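PDB 3FID: putative outer membrane protein (LpxR) from Salmonella typhimurium, which is a lipid A deacylase of the outer membrane that modifies lipopolysaccharide and binds metal ions. Local coordinates for residues A[223-228]-A[251-256]; A[273-278]-A[285-290]. All blocks are in the same frame, centred on the assembly; numbering follows the deposited sequence.

Contact 1. Residues A[223-228]-A[251-256]; sequences VERREV and TVDEYR. With CXE (pentaethylene glycol monodecyl ether), chain L; CXE (pentaethylene glycol monodecyl ether), chain M.
R225 grips the carboxylate of D253 side-on on the detergent-facing side of two antiparallel strands, the two flat groups tilted by only 1° from each other. R225 NE meets D253 OD1 at 2.7 Å and R225 NH2 meets D253 OD2 at 2.8 Å, each on the syn lone pair and nearly straight. With CG anti to the backbone N (chi1 170°), R225 runs alongside D253, and a bend at chi3 goes with NE and NH2 both facing the carboxylate. Oxygen O23 of one pentaethylene glycol monodecyl ether lies over a face of this guanidinium. Beside the pair, T251 CG2 packs on R225 CD, while T251 OG1 donates a hydrogen bond to E227 OE2 (2.9 Å). Farther along the same face, V223 CG2 sits over the Y255 ring, 3.7 Å from its centroid, and C13 of a second detergent molecule lies over the opposite face, toward the rim. The strands, 215-228 and 251-263, are neighbours in the wall of the outer-membrane beta-barrel and are joined here by paired backbone hydrogen bonds at E224/E254 and R226/V252. Their other face carries a salt-bridge network. R226 NH2 reaches E254 OE1 at 2.9 Å from above the carboxylate plane, guanidinium and carboxylate 84° apart, and R256 NE meets E254 OE2 at 2.6 Å. E254 OE2 also accepts the backbone N-H of G200, and Y178 forms a cation-pi contact with R226.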
ATOM      1  N   VAL A 223     -12.203  -4.332   2.915  1.00 11.36           N
ATOM      2  CA  VAL A 223     -11.342  -5.460   3.302  1.00 10.78           C
ATOM      3  C   VAL A 223     -11.142  -6.306   2.062  1.00 12.17           C
ATOM      4  O   VAL A 223     -12.071  -6.465   1.237  1.00 11.89           O
ATOM      5  CB  VAL A 223     -11.913  -6.305   4.476  1.00 11.09           C
ATOM      6  CG1 VAL A 223     -13.366  -6.827   4.197  1.00 12.28           C
ATOM      7  CG2 VAL A 223     -10.967  -7.446   4.843  1.00 10.35           C
ATOM      8  N   GLU A 224      -9.929  -6.832   1.914  1.00 11.92           N
ATOM      9  CA  GLU A 224      -9.620  -7.745   0.844  1.00 11.52           C
ATOM     10  C   GLU A 224      -8.898  -8.953   1.416  1.00 11.54           C
ATOM     11  O   GLU A 224      -7.963  -8.807   2.168  1.00 12.15           O
ATOM     12  CB  GLU A 224      -8.730  -7.073  -0.215  1.00 11.98           C
ATOM     13  CG  GLU A 224      -8.321  -8.034  -1.341  1.00 11.83           C
ATOM     14  CD  GLU A 224      -7.289  -7.450  -2.304  1.00 13.47           C
ATOM     15  OE1 GLU A 224      -6.073  -7.502  -2.033  1.00 16.41           O
ATOM     16  OE2 GLU A 224      -7.707  -6.932  -3.353  1.00 16.90           O
ATOM     17  N   ARG A 225      -9.348 -10.150   1.074  1.00 11.17           N
ATOM     18  CA  ARG A 225      -8.594 -11.346   1.456  1.00 11.57           C
ATOM     19  C   ARG A 225      -7.680 -11.778   0.322  1.00 12.19           C
ATOM     20  O   ARG A 225      -8.150 -12.045  -0.789  1.00 12.48           O
ATOM     21  CB  ARG A 225      -9.568 -12.494   1.793  1.00 11.08           C
ATOM     22  CG  ARG A 225      -8.844 -13.855   1.953  1.00 10.25           C
ATOM     23  CD  ARG A 225      -9.661 -14.767   2.863  1.00 14.54           C
ATOM     24  NE  ARG A 225      -9.751 -14.195   4.196  1.00 16.50           N
ATOM     25  CZ  ARG A 225     -10.415 -14.738   5.204  1.00 21.59           C
ATOM     26  NH1 ARG A 225     -11.058 -15.890   5.028  1.00 24.11           N
ATOM     27  NH2 ARG A 225     -10.442 -14.136   6.385  1.00 19.33           N
ATOM     28  N   ARG A 226      -6.389 -11.932   0.579  1.00 12.01           N
ATOM     29  CA  ARG A 226      -5.582 -12.504  -0.498  1.00 12.45           C
ATOM     30  C   ARG A 226      -4.932 -13.829  -0.202  1.00 13.47           C
ATOM     31  O   ARG A 226      -4.580 -14.127   0.946  1.00 13.68           O
ATOM     32  CB  ARG A 226      -4.577 -11.500  -1.046  1.00 12.83           C
ATOM     33  CG  ARG A 226      -3.722 -10.879  -0.007  1.00 12.47           C
ATOM     34  CD  ARG A 226      -3.055  -9.654  -0.658  1.00 15.32           C
ATOM     35  NE  ARG A 226      -1.897  -9.206   0.088  1.00 19.44           N
ATOM     36  CZ  ARG A 226      -1.838  -8.090   0.823  1.00 20.92           C
ATOM     37  NH1 ARG A 226      -0.697  -7.758   1.429  1.00 22.48           N
ATOM     38  NH2 ARG A 226      -2.886  -7.296   0.939  1.00 18.07           N
ATOM     39  N   GLU A 227      -4.850 -14.649  -1.245  1.00 14.38           N
ATOM     40  CA  GLU A 227      -4.236 -15.972  -1.165  1.00 15.60           C
ATOM     41  C   GLU A 227      -2.861 -15.831  -1.782  1.00 15.24           C
ATOM     42  O   GLU A 227      -2.736 -15.550  -2.964  1.00 14.48           O
ATOM     43  CB  GLU A 227      -5.066 -16.980  -1.943  1.00 16.68           C
ATOM     44  CG  GLU A 227      -4.697 -18.405  -1.660  1.00 21.57           C
ATOM     45  CD  GLU A 227      -5.050 -18.844  -0.224  1.00 28.32           C
ATOM     46  OE1 GLU A 227      -4.582 -19.951   0.132  1.00 28.32           O
ATOM     47  OE2 GLU A 227      -5.760 -18.087   0.525  1.00 28.00           O
ATOM     48  N   VAL A 228      -1.839 -16.001  -0.952  1.00 14.34           N
ATOM     49  CA  VAL A 228      -0.492 -15.557  -1.287  1.00 14.01           C
ATOM     50  C   VAL A 228       0.326 -16.768  -1.766  1.00 14.86           C
ATOM     51  O   VAL A 228       0.429 -17.790  -1.059  1.00 14.98           O
ATOM     52  CB  VAL A 228       0.181 -14.877  -0.060  1.00 13.91           C
ATOM     53  CG1 VAL A 228       1.627 -14.442  -0.396  1.00 13.65           C
ATOM     54  CG2 VAL A 228      -0.643 -13.662   0.408  1.00 12.80           C
ATOM     55  N   THR A 251      -2.967 -17.056   3.672  1.00 14.01           N
ATOM     56  CA  THR A 251      -4.157 -16.208   3.666  1.00 14.52           C
ATOM     57  C   THR A 251      -3.901 -14.952   4.480  1.00 14.15           C
ATOM     58  O   THR A 251      -3.551 -15.012   5.675  1.00 13.49           O
ATOM     59  CB  THR A 251      -5.405 -16.970   4.187  1.00 15.35           C
ATOM     60  OG1 THR A 251      -5.533 -18.188   3.445  1.00 15.23           O
ATOM     61  CG2 THR A 251      -6.625 -16.157   3.970  1.00 15.74           C
ATOM     62  N   VAL A 252      -4.051 -13.804   3.805  1.00 13.29           N
ATOM     63  CA  VAL A 252      -3.726 -12.507   4.393  1.00 11.82           C
ATOM     64  C   VAL A 252      -4.887 -11.531   4.082  1.00 11.81           C
ATOM     65  O   VAL A 252      -5.295 -11.373   2.928  1.00 12.27           O
ATOM     66  CB  VAL A 252      -2.345 -11.961   3.848  1.00 11.93           C
ATOM     67  CG1 VAL A 252      -2.116 -10.503   4.284  1.00  9.86           C
ATOM     68  CG2 VAL A 252      -1.177 -12.821   4.328  1.00 10.60           C
ATOM     69  N   ASP A 253      -5.412 -10.895   5.118  1.00 11.95           N
ATOM     70  CA  ASP A 253      -6.488  -9.912   4.974  1.00 12.29           C
ATOM     71  C   ASP A 253      -5.927  -8.524   5.147  1.00 11.29           C
ATOM     72  O   ASP A 253      -5.056  -8.303   6.000  1.00 12.05           O
ATOM     73  CB  ASP A 253      -7.558 -10.123   6.046  1.00 12.00           C
ATOM     74  CG  ASP A 253      -8.295 -11.429   5.884  1.00 14.89           C
ATOM     75  OD1 ASP A 253      -8.258 -12.001   4.781  1.00 17.96           O
ATOM     76  OD2 ASP A 253      -8.909 -11.877   6.877  1.00 15.04           O
ATOM     77  N   GLU A 254      -6.435  -7.589   4.346  1.00 10.92           N
ATOM     78  CA  GLU A 254      -6.063  -6.171   4.458  1.00 10.29           C
ATOM     79  C   GLU A 254      -7.304  -5.289   4.642  1.00 10.29           C
ATOM     80  O   GLU A 254      -8.244  -5.336   3.823  1.00 10.45           O
ATOM     81  CB  GLU A 254      -5.279  -5.704   3.229  1.00 10.43           C
ATOM     82  CG  GLU A 254      -4.855  -4.194   3.307  1.00  8.37           C
ATOM     83  CD  GLU A 254      -3.964  -3.781   2.169  1.00 11.42           C
ATOM     84  OE1 GLU A 254      -3.012  -4.517   1.885  1.00 10.62           O
ATOM     85  OE2 GLU A 254      -4.185  -2.697   1.583  1.00 11.61           O
ATOM     86  N   TYR A 255      -7.301  -4.500   5.710  1.00  9.47           N
ATOM     87  CA  TYR A 255      -8.401  -3.587   6.030  1.00 10.05           C
ATOM     88  C   TYR A 255      -7.956  -2.160   5.772  1.00 10.11           C
ATOM     89  O   TYR A 255      -6.818  -1.801   6.082  1.00  9.98           O
ATOM     90  CB  TYR A 255      -8.755  -3.714   7.514  1.00 10.61           C
ATOM     91  CG  TYR A 255      -9.346  -5.045   7.856  1.00 11.66           C
ATOM     92  CD1 TYR A 255     -10.731  -5.196   7.923  1.00 13.31           C
ATOM     93  CD2 TYR A 255      -8.532  -6.168   8.122  1.00 12.70           C
ATOM     94  CE1 TYR A 255     -11.306  -6.406   8.249  1.00 14.44           C
ATOM     95  CE2 TYR A 255      -9.106  -7.399   8.451  1.00 14.64           C
ATOM     96  CZ  TYR A 255     -10.495  -7.506   8.496  1.00 15.09           C
ATOM     97  OH  TYR A 255     -11.123  -8.705   8.792  1.00 16.65           O
ATOM     98  N   ARG A 256      -8.843  -1.333   5.218  1.00 10.95           N
ATOM     99  CA  ARG A 256      -8.508   0.066   4.929  1.00 12.18           C
ATOM    100  C   ARG A 256      -9.739   0.898   5.264  1.00 12.20           C
ATOM    101  O   ARG A 256     -10.841   0.582   4.806  1.00 10.88           O
ATOM    102  CB  ARG A 256      -8.157   0.302   3.442  1.00 12.22           C
ATOM    103  CG  ARG A 256      -7.039  -0.563   2.876  1.00 14.06           C
ATOM    104  CD  ARG A 256      -6.491   0.001   1.537  1.00 15.38           C
ATOM    105  NE  ARG A 256      -5.054  -0.297   1.544  1.00 28.58           N
ATOM    106  CZ  ARG A 256      -4.032   0.564   1.643  1.00 28.00           C
ATOM    107  NH1 ARG A 256      -2.815   0.064   1.665  1.00 30.24           N
ATOM    108  NH2 ARG A 256      -4.186   1.900   1.679  1.00 30.28           N
TER
HETATM  109  C1  CXE L 306     -18.354  -6.139   3.149  1.00 29.58           C
HETATM  110  C2  CXE L 306     -18.213  -4.628   3.059  1.00 29.08           C
HETATM  111  C3  CXE L 306     -16.794  -4.206   3.409  1.00 25.29           C
HETATM  112  C4  CXE L 306     -16.701  -3.429   4.713  1.00 26.28           C
HETATM  113  C5  CXE L 306     -15.580  -4.000   5.581  1.00 24.55           C
HETATM  114  C6  CXE L 306     -14.663  -2.907   6.132  1.00 23.61           C
HETATM  115  C7  CXE L 306     -14.091  -3.322   7.469  1.00 24.37           C
HETATM  116  C8  CXE L 306     -13.170  -2.269   8.035  1.00 23.21           C
HETATM  117  C9  CXE L 306     -13.309  -2.214   9.545  1.00 27.51           C
HETATM  118  C10 CXE L 306     -12.018  -2.578  10.277  1.00 30.00           C
HETATM  119  O11 CXE L 306     -12.365  -3.178  11.523  1.00 32.32           O
HETATM  120  C12 CXE L 306     -11.260  -3.647  12.301  1.00 33.88           C
HETATM  121  C13 CXE L 306     -10.729  -4.994  11.820  1.00 35.74           C
HETATM  122  O14 CXE L 306     -11.613  -6.049  12.207  1.00 38.42           O
HETATM  123  C15 CXE L 306     -11.049  -7.349  12.002  1.00 36.08           C
HETATM  124  C1  CXE M 307     -17.904  -7.992 -20.206  1.00 53.42           C
HETATM  125  C2  CXE M 307     -17.346  -9.017 -19.238  1.00 53.37           C
HETATM  126  C3  CXE M 307     -17.918  -8.830 -17.831  1.00 53.71           C
HETATM  127  C4  CXE M 307     -16.871  -9.074 -16.743  1.00 53.56           C
HETATM  128  C5  CXE M 307     -17.511  -9.415 -15.398  1.00 53.49           C
HETATM  129  C6  CXE M 307     -16.505  -9.207 -14.269  1.00 54.08           C
HETATM  130  C7  CXE M 307     -17.136  -9.181 -12.874  1.00 54.19           C
HETATM  131  C8  CXE M 307     -16.059  -9.388 -11.807  1.00 53.82           C
HETATM  132  C9  CXE M 307     -16.458  -8.912 -10.408  1.00 52.60           C
HETATM  133  C10 CXE M 307     -16.061  -9.938  -9.351  1.00 51.40           C
HETATM  134  O11 CXE M 307     -16.318  -9.429  -8.044  1.00 51.05           O
HETATM  135  C12 CXE M 307     -16.766 -10.434  -7.118  1.00 51.50           C
HETATM  136  C13 CXE M 307     -15.819 -10.573  -5.914  1.00 50.36           C
HETATM  137  O14 CXE M 307     -16.545 -10.770  -4.694  1.00 49.90           O
HETATM  138  C15 CXE M 307     -15.718 -10.750  -3.525  1.00 49.32           C
HETATM  139  C16 CXE M 307     -16.460 -10.180  -2.312  1.00 48.12           C
HETATM  140  O17 CXE M 307     -16.032 -10.866  -1.126  1.00 47.05           O
HETATM  141  C18 CXE M 307     -15.781 -10.035   0.016  1.00 45.15           C
HETATM  142  C19 CXE M 307     -15.251 -10.879   1.181  1.00 43.32           C
HETATM  143  O20 CXE M 307     -13.947 -10.440   1.596  1.00 41.61           O
HETATM  144  C21 CXE M 307     -13.317 -11.283   2.567  1.00 38.89           C
HETATM  145  C22 CXE M 307     -13.132 -10.464   3.838  1.00 37.41           C
HETATM  146  O23 CXE M 307     -12.401 -11.165   4.839  1.00 37.27           O
HETATM  147  C24 CXE M 307     -12.764 -10.739   6.151  1.00 38.03           C
HETATM  148  C25 CXE M 307     -13.157 -11.956   6.962  1.00 39.69           C
HETATM  149  O26 CXE M 307     -13.701 -11.539   8.202  1.00 41.60           O

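Contact 2. Residues A[273-278]-A[285-290]; sequences NKVTSE and YSYING
The beta hairpin of strands 266-275 and 285-295 brings V275 against Y285 and N273 against Y287, each an antiparallel hydrogen-bonded pair in the barrel wall. V275 CB lies over one face of the Y285 ring, 3.6 Å from CZ of Y285. The side chains run alongside each other, Y285 CG set between its backbone N and carbonyl carbon (chi1 63°), which brings the ring over toward V275. Beyond the last residue of its strand, E278 comes to the ring's edge, where Y285 OH donates to E278 OE1 at 2.8 Å. The hydroxyl approaches from well above the carboxylate plane, 61° out of it. At the next hydrogen-bonded pair, two residues along, N273 CB rests over the face of Y287 in a CH-pi contact, 3.8 Å from the ring centroid, while V275 CG2 touches the edge of that ring. N273 ND2 donates to N289 OD1 at 2.8 Å, the amide planes 20° apart. N273 OD1 is bonded to S271 OG, N289 OD1 also accepts R256 NH2, and N289 ND2 bonds D291. Y33 meets the Y287 ring edge-to-face, and the Y287 side chain comes within about 4 Å (nearest atoms) of that of D10, a zinc ligand. Bonds at both ends of the N273 and N289 amides fix their rotation, and E278 OE1 is shared between the Y285 hydroxyl and a salt bridge to R77.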
ATOM      1  N   ASN A 273      -4.818   1.569   8.071  1.00  9.23           N
ATOM      2  CA  ASN A 273      -4.702   0.264   7.450  1.00  9.43           C
ATOM      3  C   ASN A 273      -4.267  -0.820   8.403  1.00  9.45           C
ATOM      4  O   ASN A 273      -3.539  -0.538   9.324  1.00  8.73           O
ATOM      5  CB  ASN A 273      -3.734   0.346   6.267  1.00  9.21           C
ATOM      6  CG  ASN A 273      -4.049   1.517   5.358  1.00 12.43           C
ATOM      7  OD1 ASN A 273      -5.200   1.717   4.974  1.00 11.06           O
ATOM      8  ND2 ASN A 273      -3.023   2.309   5.025  1.00 13.42           N
ATOM      9  N   LYS A 274      -4.751  -2.048   8.183  1.00 10.07           N
ATOM     10  CA  LYS A 274      -4.247  -3.202   8.929  1.00 10.60           C
ATOM     11  C   LYS A 274      -4.028  -4.377   7.990  1.00  9.54           C
ATOM     12  O   LYS A 274      -4.889  -4.708   7.171  1.00 10.00           O
ATOM     13  CB  LYS A 274      -5.196  -3.627  10.057  1.00 10.83           C
ATOM     14  CG  LYS A 274      -4.575  -4.727  10.976  1.00 12.80           C
ATOM     15  CD  LYS A 274      -5.540  -5.237  12.017  1.00 12.31           C
ATOM     16  CE  LYS A 274      -6.298  -6.467  11.477  1.00 16.13           C
ATOM     17  NZ  LYS A 274      -6.896  -7.236  12.610  1.00 14.86           N
ATOM     18  N   VAL A 275      -2.882  -5.038   8.140  1.00  9.54           N
ATOM     19  CA  VAL A 275      -2.630  -6.250   7.393  1.00  9.06           C
ATOM     20  C   VAL A 275      -2.522  -7.398   8.418  1.00  9.77           C
ATOM     21  O   VAL A 275      -1.790  -7.261   9.415  1.00  9.82           O
ATOM     22  CB  VAL A 275      -1.341  -6.100   6.538  1.00  7.95           C
ATOM     23  CG1 VAL A 275      -0.953  -7.428   5.870  1.00  7.72           C
ATOM     24  CG2 VAL A 275      -1.532  -4.966   5.437  1.00  8.09           C
ATOM     25  N   THR A 276      -3.267  -8.480   8.217  1.00  9.76           N
ATOM     26  CA  THR A 276      -3.178  -9.614   9.150  1.00 10.28           C
ATOM     27  C   THR A 276      -1.845 -10.364   9.014  1.00  9.71           C
ATOM     28  O   THR A 276      -1.167 -10.261   7.998  1.00  9.90           O
ATOM     29  CB  THR A 276      -4.394 -10.579   9.101  1.00 10.64           C
ATOM     30  OG1 THR A 276      -4.416 -11.295   7.862  1.00 10.29           O
ATOM     31  CG2 THR A 276      -5.704  -9.780   9.298  1.00 10.19           C
ATOM     32  N   SER A 277      -1.456 -11.075  10.063  1.00 10.06           N
ATOM     33  CA  SER A 277      -0.176 -11.764  10.098  1.00  9.50           C
ATOM     34  C   SER A 277       0.250 -12.373   8.751  1.00  9.52           C
ATOM     35  O   SER A 277      -0.412 -13.268   8.214  1.00 10.26           O
ATOM     36  CB  SER A 277      -0.195 -12.876  11.160  1.00 10.69           C
ATOM     37  OG  SER A 277       1.112 -13.418  11.299  1.00 12.13           O
ATOM     38  N   GLU A 278       1.392 -11.945   8.242  1.00  9.89           N
ATOM     39  CA  GLU A 278       1.908 -12.517   6.966  1.00 10.63           C
ATOM     40  C   GLU A 278       2.790 -13.768   7.089  1.00 10.83           C
ATOM     41  O   GLU A 278       3.207 -14.350   6.081  1.00 10.85           O
ATOM     42  CB  GLU A 278       2.654 -11.421   6.201  1.00  9.82           C
ATOM     43  CG  GLU A 278       1.688 -10.295   5.795  1.00 11.17           C
ATOM     44  CD  GLU A 278       2.352  -9.308   4.851  1.00 13.87           C
ATOM     45  OE1 GLU A 278       3.190  -8.541   5.315  1.00 13.47           O
ATOM     46  OE2 GLU A 278       2.032  -9.323   3.645  1.00 16.05           O
ATOM     47  N   TYR A 285      -0.441  -6.181  11.746  1.00 10.85           N
ATOM     48  CA  TYR A 285       0.194  -4.903  11.942  1.00  9.97           C
ATOM     49  C   TYR A 285      -0.608  -3.775  11.310  1.00  9.59           C
ATOM     50  O   TYR A 285      -1.285  -3.977  10.304  1.00  9.47           O
ATOM     51  CB  TYR A 285       1.640  -4.915  11.417  1.00  9.70           C
ATOM     52  CG  TYR A 285       1.789  -5.151   9.929  1.00  8.75           C
ATOM     53  CD1 TYR A 285       1.944  -6.450   9.431  1.00  9.28           C
ATOM     54  CD2 TYR A 285       1.852  -4.082   9.021  1.00  8.12           C
ATOM     55  CE1 TYR A 285       2.133  -6.692   8.066  1.00  9.61           C
ATOM     56  CE2 TYR A 285       2.041  -4.308   7.619  1.00 10.45           C
ATOM     57  CZ  TYR A 285       2.181  -5.620   7.158  1.00 11.11           C
ATOM     58  OH  TYR A 285       2.373  -5.921   5.815  1.00 12.40           O
ATOM     59  N   SER A 286      -0.543  -2.612  11.929  1.00  9.15           N
ATOM     60  CA  SER A 286      -1.297  -1.424  11.459  1.00  9.66           C
ATOM     61  C   SER A 286      -0.356  -0.276  11.063  1.00  9.63           C
ATOM     62  O   SER A 286       0.751  -0.100  11.615  1.00  9.20           O
ATOM     63  CB  SER A 286      -2.280  -0.937  12.533  1.00  8.98           C
ATOM     64  OG  SER A 286      -1.586  -0.596  13.729  1.00 13.74           O
ATOM     65  N   TYR A 287      -0.821   0.530  10.119  1.00  9.45           N
ATOM     66  CA  TYR A 287      -0.053   1.674   9.664  1.00  9.64           C
ATOM     67  C   TYR A 287      -1.012   2.651   8.998  1.00  9.82           C
ATOM     68  O   TYR A 287      -2.199   2.329   8.763  1.00 10.21           O
ATOM     69  CB  TYR A 287       1.041   1.235   8.671  1.00 10.06           C
ATOM     70  CG  TYR A 287       0.530   0.601   7.376  1.00 11.49           C
ATOM     71  CD1 TYR A 287       0.205  -0.747   7.305  1.00 11.09           C
ATOM     72  CD2 TYR A 287       0.394   1.369   6.228  1.00  9.17           C
ATOM     73  CE1 TYR A 287      -0.256  -1.312   6.092  1.00 10.77           C
ATOM     74  CE2 TYR A 287      -0.077   0.831   5.025  1.00  9.33           C
ATOM     75  CZ  TYR A 287      -0.386  -0.489   4.965  1.00 12.51           C
ATOM     76  OH  TYR A 287      -0.824  -0.942   3.751  1.00 16.66           O
ATOM     77  N   ILE A 288      -0.503   3.832   8.686  1.00 10.31           N
ATOM     78  CA  ILE A 288      -1.297   4.798   7.933  1.00 11.11           C
ATOM     79  C   ILE A 288      -0.593   5.190   6.660  1.00 10.72           C
ATOM     80  O   ILE A 288       0.610   4.996   6.515  1.00 10.33           O
ATOM     81  CB  ILE A 288      -1.580   6.084   8.722  1.00 12.25           C
ATOM     82  CG1 ILE A 288      -0.268   6.829   9.049  1.00 13.87           C
ATOM     83  CG2 ILE A 288      -2.397   5.771   9.989  1.00 14.91           C
ATOM     84  CD1 ILE A 288      -0.457   8.281   9.438  1.00 17.85           C
ATOM     85  N   ASN A 289      -1.360   5.729   5.728  1.00 11.60           N
ATOM     86  CA  ASN A 289      -0.765   6.549   4.685  1.00 12.29           C
ATOM     87  C   ASN A 289      -1.493   7.897   4.640  1.00 12.37           C
ATOM     88  O   ASN A 289      -2.703   7.967   4.913  1.00 10.59           O
ATOM     89  CB  ASN A 289      -0.647   5.811   3.323  1.00 13.43           C
ATOM     90  CG  ASN A 289      -1.984   5.348   2.747  1.00 16.92           C
ATOM     91  OD1 ASN A 289      -2.480   4.260   3.071  1.00 18.71           O
ATOM     92  ND2 ASN A 289      -2.553   6.152   1.847  1.00 18.73           N
ATOM     93  N   GLY A 290      -0.729   8.960   4.369  1.00 11.57           N
ATOM     94  CA  GLY A 290      -1.285  10.301   4.190  1.00 12.82           C
ATOM     95  C   GLY A 290      -0.842  10.794   2.829  1.00 12.81           C
ATOM     96  O   GLY A 290       0.334  10.621   2.440  1.00 12.18           O
TER

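Both contacts are largely buried antiparallel pairings in the barrel wall, and they are consecutive: strand 251-263 of contact 1 is followed by strand 266-275 of contact 2 and lies beside it. Backbone hydrogen bonds join them directly, Y255 N to K274 O at 2.8 Å and T276 N to D253 O at 2.9 Å. V275 also packs on V252 and E254, and R256 packs against the Y287 hydroxyl. Contact 1 is the more charged, with salt bridges on both faces of the strand pair and exposed residues at the T251/E227 end; its R225 and Y255 side meets detergent. Contact 2 has no salt bridge between its segments and relies on tyrosine faces, an amide pair and a hydroxyl-carboxylate bond.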